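PDB 2III: S-adenosylmethionine decarboxylase proenzyme from Aquifex aeolicus, which probably decarboxylates S-adenosylmethionine to S-adenosylmethioninamine, the propylamine donor for making spermidine and spermine, using a pyruvoyl group formed by self-cleavage. Local coordinates for residues 11-16 against 99-104; 19-24 against 70-75. All blocks are in the same frame, centred on the assembly; numbering follows the deposited sequence.

From the N terminus the chain runs up strand 3-14, and its end, residues 11-16, forms one side of contact 1. The loop after it, 19-24, binds magnesium, belongs to contact 2 and runs into the start of helix 24-37. Contact 2 closes first, when the end of strand 65-71 and the turn 72-75 come back to that loop. Contact 1 closes later, after strand 76-84 and helix 87-101, so the smaller loop lies wholly within the larger. Both tie the helical layer and its connecting loops to one end of the same antiparallel sheet, and they meet where Val16 N probably bonds to Gly75 O and Leu101 CD2 packs on Ile21 CG2.

Contact 1: residues 11-16 against 99-104; sequences ADLYGV and TQLNPK
Leu13 reaches from the end of strand 3-14 to Leu101, in the last turn of helix 87-101, and to Pro103, just beyond it. Its CD1 meets CD1 of Leu101 at 3.6 Å, the two side chains crossing at about a right angle, while its CB rests 3.8 Å from CB of Pro103. With CG anti to the carbonyl carbon in both leucines (chi1 -41° in Leu13), the two chains reach each other through these CD1 methyls. Val16 lies side by side with Pro103, pointing the same way: CG2 packs 3.7 Å from Pro103 CB, and the other branch, CG1, turns to the backbone O of Leu101. The Pro103 ring thus offers CB to both Leu13 and Val16. At the outer edge Lys104 N donates to Tyr14 O at 2.8 Å, in the carbonyl plane but bent at the hydrogen (138°). The Lys104 chain, kinked at chi3 (-64°), folds back over Gly15, bringing CE within a tight 3.4 Å of Gly15 CA. Tyr14 sends its ring the other way, its OH bonding to Ile115 N of the second subunit. Asn102, with positive phi, ends the helix, and the chain turns directly into strand 105-116, which pairs antiparallel with 3-14: a helix-to-strand connection within the two-layer alpha/beta sandwich of this decarboxylase.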
loop_
_atom_site.group_PDB
_atom_site.type_symbol
_atom_site.label_atom_id
_atom_site.label_comp_id
_atom_site.label_asym_id
_atom_site.label_seq_id
_atom_site.Cartn_x
_atom_site.Cartn_y
_atom_site.Cartn_z
ATOM N N ALA A 11 -6.030 2.266 -7.570
ATOM C CA ALA A 11 -6.722 3.162 -8.478
ATOM C C ALA A 11 -6.465 4.606 -8.125
ATOM O O ALA A 11 -6.339 4.955 -6.953
ATOM C CB ALA A 11 -8.213 2.888 -8.429
ATOM N N ASP A 12 -6.367 5.444 -9.149
ATOM C CA ASP A 12 -6.191 6.867 -8.937
ATOM C C ASP A 12 -7.540 7.443 -9.360
ATOM O O ASP A 12 -7.958 7.297 -10.510
ATOM C CB ASP A 12 -5.050 7.409 -9.801
ATOM C CG ASP A 12 -3.720 6.735 -9.500
ATOM O OD1 ASP A 12 -3.567 6.157 -8.397
ATOM O OD2 ASP A 12 -2.822 6.791 -10.366
ATOM N N LEU A 13 -8.232 8.067 -8.416
ATOM C CA LEU A 13 -9.553 8.624 -8.683
ATOM C C LEU A 13 -9.516 10.134 -8.889
ATOM O O LEU A 13 -9.043 10.870 -8.026
ATOM C CB LEU A 13 -10.492 8.285 -7.522
ATOM C CG LEU A 13 -10.394 6.882 -6.913
ATOM C CD1 LEU A 13 -11.487 6.735 -5.873
ATOM C CD2 LEU A 13 -10.533 5.805 -7.983
ATOM N N TYR A 14 -10.032 10.587 -10.030
ATOM C CA TYR A 14 -10.060 12.009 -10.361
ATOM C C TYR A 14 -11.482 12.566 -10.408
ATOM O O TYR A 14 -12.455 11.828 -10.568
ATOM C CB TYR A 14 -9.397 12.255 -11.718
ATOM C CG TYR A 14 -7.961 11.790 -11.812
ATOM C CD1 TYR A 14 -6.919 12.711 -11.924
ATOM C CD2 TYR A 14 -7.640 10.427 -11.806
ATOM C CE1 TYR A 14 -5.604 12.295 -12.031
ATOM C CE2 TYR A 14 -6.315 9.997 -11.912
ATOM C CZ TYR A 14 -5.304 10.943 -12.025
ATOM O OH TYR A 14 -3.992 10.550 -12.140
ATOM N N GLY A 15 -11.591 13.882 -10.279
ATOM C CA GLY A 15 -12.898 14.510 -10.328
ATOM C C GLY A 15 -13.701 14.258 -9.073
ATOM O O GLY A 15 -14.926 14.317 -9.095
ATOM N N VAL A 16 -13.008 13.976 -7.975
ATOM C CA VAL A 16 -13.675 13.723 -6.705
ATOM C C VAL A 16 -13.929 15.035 -5.966
ATOM O O VAL A 16 -13.020 15.853 -5.811
ATOM C CB VAL A 16 -12.825 12.815 -5.797
ATOM C CG1 VAL A 16 -13.494 12.687 -4.424
ATOM C CG2 VAL A 16 -12.638 11.441 -6.454
ATOM N N THR A 99 -17.731 4.030 -5.460
ATOM C CA THR A 99 -19.097 4.546 -5.501
ATOM C C THR A 99 -19.311 5.649 -4.485
ATOM O O THR A 99 -20.050 6.594 -4.744
ATOM C CB THR A 99 -20.156 3.461 -5.234
ATOM O OG1 THR A 99 -19.963 2.923 -3.922
ATOM C CG2 THR A 99 -20.066 2.352 -6.270
ATOM N N GLN A 100 -18.678 5.535 -3.324
ATOM C CA GLN A 100 -18.841 6.568 -2.310
ATOM C C GLN A 100 -18.173 7.864 -2.751
ATOM O O GLN A 100 -18.708 8.950 -2.544
ATOM C CB GLN A 100 -18.247 6.115 -0.975
ATOM C CG GLN A 100 -18.945 4.907 -0.373
ATOM C CD GLN A 100 -20.450 5.092 -0.285
ATOM O OE1 GLN A 100 -20.935 6.014 0.368
ATOM N NE2 GLN A 100 -21.197 4.214 -0.947
ATOM N N LEU A 101 -17.001 7.749 -3.362
ATOM C CA LEU A 101 -16.268 8.928 -3.816
ATOM C C LEU A 101 -16.780 9.449 -5.154
ATOM O O LEU A 101 -16.552 10.608 -5.515
ATOM C CB LEU A 101 -14.774 8.610 -3.923
ATOM C CG LEU A 101 -14.094 8.339 -2.583
ATOM C CD1 LEU A 101 -12.598 8.181 -2.791
ATOM C CD2 LEU A 101 -14.391 9.485 -1.625
ATOM N N ASN A 102 -17.461 8.577 -5.889
ATOM C CA ASN A 102 -18.024 8.929 -7.184
ATOM C C ASN A 102 -17.103 9.806 -8.045
ATOM O O ASN A 102 -17.416 10.964 -8.337
ATOM C CB ASN A 102 -19.374 9.625 -6.975
ATOM C CG ASN A 102 -20.034 10.031 -8.280
ATOM O OD1 ASN A 102 -20.194 9.218 -9.192
ATOM N ND2 ASN A 102 -20.431 11.293 -8.371
ATOM N N PRO A 103 -15.946 9.261 -8.456
ATOM C CA PRO A 103 -14.999 10.015 -9.288
ATOM C C PRO A 103 -15.500 10.144 -10.728
ATOM O O PRO A 103 -16.314 9.340 -11.177
ATOM C CB PRO A 103 -13.731 9.175 -9.205
ATOM C CG PRO A 103 -14.282 7.776 -9.114
ATOM C CD PRO A 103 -15.395 7.941 -8.097
ATOM N N LYS A 104 -15.011 11.152 -11.446
ATOM C CA LYS A 104 -15.410 11.358 -12.833
ATOM C C LYS A 104 -14.521 10.563 -13.798
ATOM O O LYS A 104 -14.984 10.115 -14.845
ATOM C CB LYS A 104 -15.378 12.854 -13.174
ATOM C CG LYS A 104 -16.451 13.653 -12.434
ATOM C CD LYS A 104 -16.490 15.107 -12.860
ATOM C CE LYS A 104 -15.204 15.843 -12.511
ATOM N NZ LYS A 104 -15.222 17.248 -13.015
#

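Contact 2: residues 19-24 against 70-75; sequences DKIDRV and TWPEHG. With MG (magnesium ion), chain B.
Thr70 and Ile21 make the close part of this contact. The hydroxyl OG1 of Thr70 donates to the backbone O of Ile21 at 2.8 Å, in the carbonyl plane, with a C=O...donor angle of 158°. Chi1 of 76° sets OG1 between the backbone N and the carbonyl carbon, and leaves CG2 to lie 3.9 Å from Ile21 CB. The same carbonyl oxygen is also touched by Pro72, whose CG comes within 3.4 Å of it. That ring corner goes on to Asp22, 3.5 Å from its CA, so proline and threonine together cover the Ile21-Asp22 peptide. The tip of Ile21, CD1, reaches the backbone of Gly75 more loosely, while Val16 lies against the same side chain. Thr70 lies next to the end of strand 65-71 of the antiparallel sheet, and Pro72 to His74 form a short 3-10 turn before strand 76-84, so this is a beta-hairpin connection packed against the loop that leads into helix 24-37. Replacing Thr70 by a valine would remove the hydroxyl and would probably leave Ile21 O without this donor and Ala55 N without its bond to OG1. On the other side the loop hardly touches 70-75 and turns polar and partly exposed toward the metal. Asp22 CB still rests on the Pro72 ring, but its carboxylate leads away and binds the magnesium ion through OD2 at 2.3 Å. Asp19 adds a second ligand through its backbone O, 2.2 Å from the magnesium, while its side chain starts out away from 70-75 and the residue is exposed. Asp26 belongs to the same metal site and accepts a hydrogen bond from Arg23 N.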
loop_
_atom_site.group_PDB
_atom_site.type_symbol
_atom_site.label_atom_id
_atom_site.label_comp_id
_atom_site.label_asym_id
_atom_site.label_seq_id
_atom_site.Cartn_x
_atom_site.Cartn_y
_atom_site.Cartn_z
ATOM N N ASP A 19 -14.928 18.091 -0.817
ATOM C CA ASP A 19 -15.556 17.898 0.487
ATOM C C ASP A 19 -15.628 16.434 0.913
ATOM O O ASP A 19 -15.797 16.142 2.091
ATOM C CB ASP A 19 -16.968 18.503 0.487
ATOM C CG ASP A 19 -17.846 17.949 -0.630
ATOM O OD1 ASP A 19 -17.512 18.161 -1.816
ATOM O OD2 ASP A 19 -18.869 17.299 -0.325
ATOM N N LYS A 20 -15.498 15.516 -0.041
ATOM C CA LYS A 20 -15.565 14.088 0.270
ATOM C C LYS A 20 -14.229 13.521 0.742
ATOM O O LYS A 20 -14.181 12.429 1.313
ATOM C CB LYS A 20 -15.985 13.282 -0.958
ATOM C CG LYS A 20 -17.407 13.477 -1.461
ATOM C CD LYS A 20 -17.644 12.529 -2.646
ATOM C CE LYS A 20 -19.062 12.597 -3.172
ATOM N NZ LYS A 20 -19.360 13.948 -3.715
ATOM N N ILE A 21 -13.154 14.273 0.514
ATOM C CA ILE A 21 -11.809 13.811 0.846
ATOM C C ILE A 21 -10.892 14.828 1.518
ATOM O O ILE A 21 -9.670 14.689 1.447
ATOM C CB ILE A 21 -11.093 13.339 -0.446
ATOM C CG1 ILE A 21 -11.099 14.479 -1.470
ATOM C CG2 ILE A 21 -11.796 12.105 -1.027
ATOM C CD1 ILE A 21 -10.415 14.164 -2.807
ATOM N N ASP A 22 -11.451 15.835 2.180
ATOM C CA ASP A 22 -10.601 16.843 2.803
ATOM C C ASP A 22 -10.213 16.616 4.268
ATOM O O ASP A 22 -9.130 17.027 4.689
ATOM C CB ASP A 22 -11.223 18.243 2.625
ATOM C CG ASP A 22 -12.602 18.372 3.266
ATOM O OD1 ASP A 22 -13.120 19.506 3.316
ATOM O OD2 ASP A 22 -13.170 17.354 3.712
ATOM N N ARG A 23 -11.068 15.958 5.043
ATOM C CA ARG A 23 -10.752 15.729 6.452
ATOM C C ARG A 23 -10.613 14.236 6.782
ATOM O O ARG A 23 -11.042 13.381 6.010
ATOM C CB ARG A 23 -11.841 16.349 7.347
ATOM C CG ARG A 23 -12.204 17.816 7.049
ATOM C CD ARG A 23 -11.022 18.770 7.193
ATOM N NE ARG A 23 -10.532 18.872 8.565
ATOM C CZ ARG A 23 -9.404 19.491 8.912
ATOM N NH1 ARG A 23 -8.642 20.071 7.991
ATOM N NH2 ARG A 23 -9.031 19.523 10.184
ATOM N N VAL A 24 -10.001 13.925 7.924
ATOM C CA VAL A 24 -9.851 12.538 8.349
ATOM C C VAL A 24 -11.215 11.870 8.542
ATOM O O VAL A 24 -11.407 10.713 8.170
ATOM C CB VAL A 24 -9.073 12.430 9.677
ATOM C CG1 VAL A 24 -9.260 11.032 10.281
ATOM C CG2 VAL A 24 -7.586 12.696 9.433
ATOM N N THR A 70 -5.058 11.530 -0.100
ATOM C CA THR A 70 -5.884 12.476 -0.843
ATOM C C THR A 70 -5.335 13.885 -1.012
ATOM O O THR A 70 -4.512 14.352 -0.227
ATOM C CB THR A 70 -7.285 12.591 -0.215
ATOM O OG1 THR A 70 -7.210 13.378 0.980
ATOM C CG2 THR A 70 -7.821 11.212 0.136
ATOM N N TRP A 71 -5.829 14.551 -2.053
ATOM C CA TRP A 71 -5.439 15.909 -2.407
ATOM C C TRP A 71 -6.701 16.631 -2.841
ATOM O O TRP A 71 -7.074 16.601 -4.015
ATOM C CB TRP A 71 -4.450 15.902 -3.576
ATOM C CG TRP A 71 -3.097 15.360 -3.236
ATOM C CD1 TRP A 71 -1.992 16.081 -2.895
ATOM C CD2 TRP A 71 -2.706 13.978 -3.206
ATOM N NE1 TRP A 71 -0.933 15.234 -2.655
ATOM C CE2 TRP A 71 -1.343 13.941 -2.837
ATOM C CE3 TRP A 71 -3.376 12.770 -3.456
ATOM C CZ2 TRP A 71 -0.630 12.737 -2.710
ATOM C CZ3 TRP A 71 -2.668 11.573 -3.332
ATOM C CH2 TRP A 71 -1.306 11.569 -2.960
ATOM N N PRO A 72 -7.398 17.259 -1.889
ATOM C CA PRO A 72 -8.627 17.988 -2.188
ATOM C C PRO A 72 -8.469 18.987 -3.343
ATOM O O PRO A 72 -9.335 19.074 -4.212
ATOM C CB PRO A 72 -8.933 18.679 -0.862
ATOM C CG PRO A 72 -8.507 17.647 0.130
ATOM C CD PRO A 72 -7.177 17.182 -0.432
ATOM N N GLU A 73 -7.363 19.730 -3.356
ATOM C CA GLU A 73 -7.146 20.742 -4.393
ATOM C C GLU A 73 -7.106 20.166 -5.800
ATOM O O GLU A 73 -7.290 20.899 -6.771
ATOM C CB GLU A 73 -5.851 21.526 -4.142
ATOM C CG GLU A 73 -4.568 20.722 -4.392
ATOM C CD GLU A 73 -4.073 19.976 -3.160
ATOM O OE1 GLU A 73 -4.905 19.392 -2.431
ATOM O OE2 GLU A 73 -2.843 19.969 -2.932
ATOM N N HIS A 74 -6.861 18.860 -5.907
ATOM C CA HIS A 74 -6.793 18.188 -7.204
ATOM C C HIS A 74 -7.956 17.230 -7.429
ATOM O O HIS A 74 -8.000 16.538 -8.451
ATOM C CB HIS A 74 -5.481 17.411 -7.334
ATOM C CG HIS A 74 -4.267 18.283 -7.425
ATOM N ND1 HIS A 74 -3.258 18.260 -6.485
ATOM C CD2 HIS A 74 -3.906 19.211 -8.341
ATOM C CE1 HIS A 74 -2.328 19.137 -6.819
ATOM N NE2 HIS A 74 -2.699 19.725 -7.941
ATOM N N GLY A 75 -8.899 17.198 -6.490
ATOM C CA GLY A 75 -10.032 16.297 -6.621
ATOM C C GLY A 75 -9.512 14.887 -6.816
ATOM O O GLY A 75 -10.115 14.065 -7.511
HETATM MG MG MG B . -15.387 16.852 4.115
HETATM O O HOH W 1 -15.461 16.699 5.752
#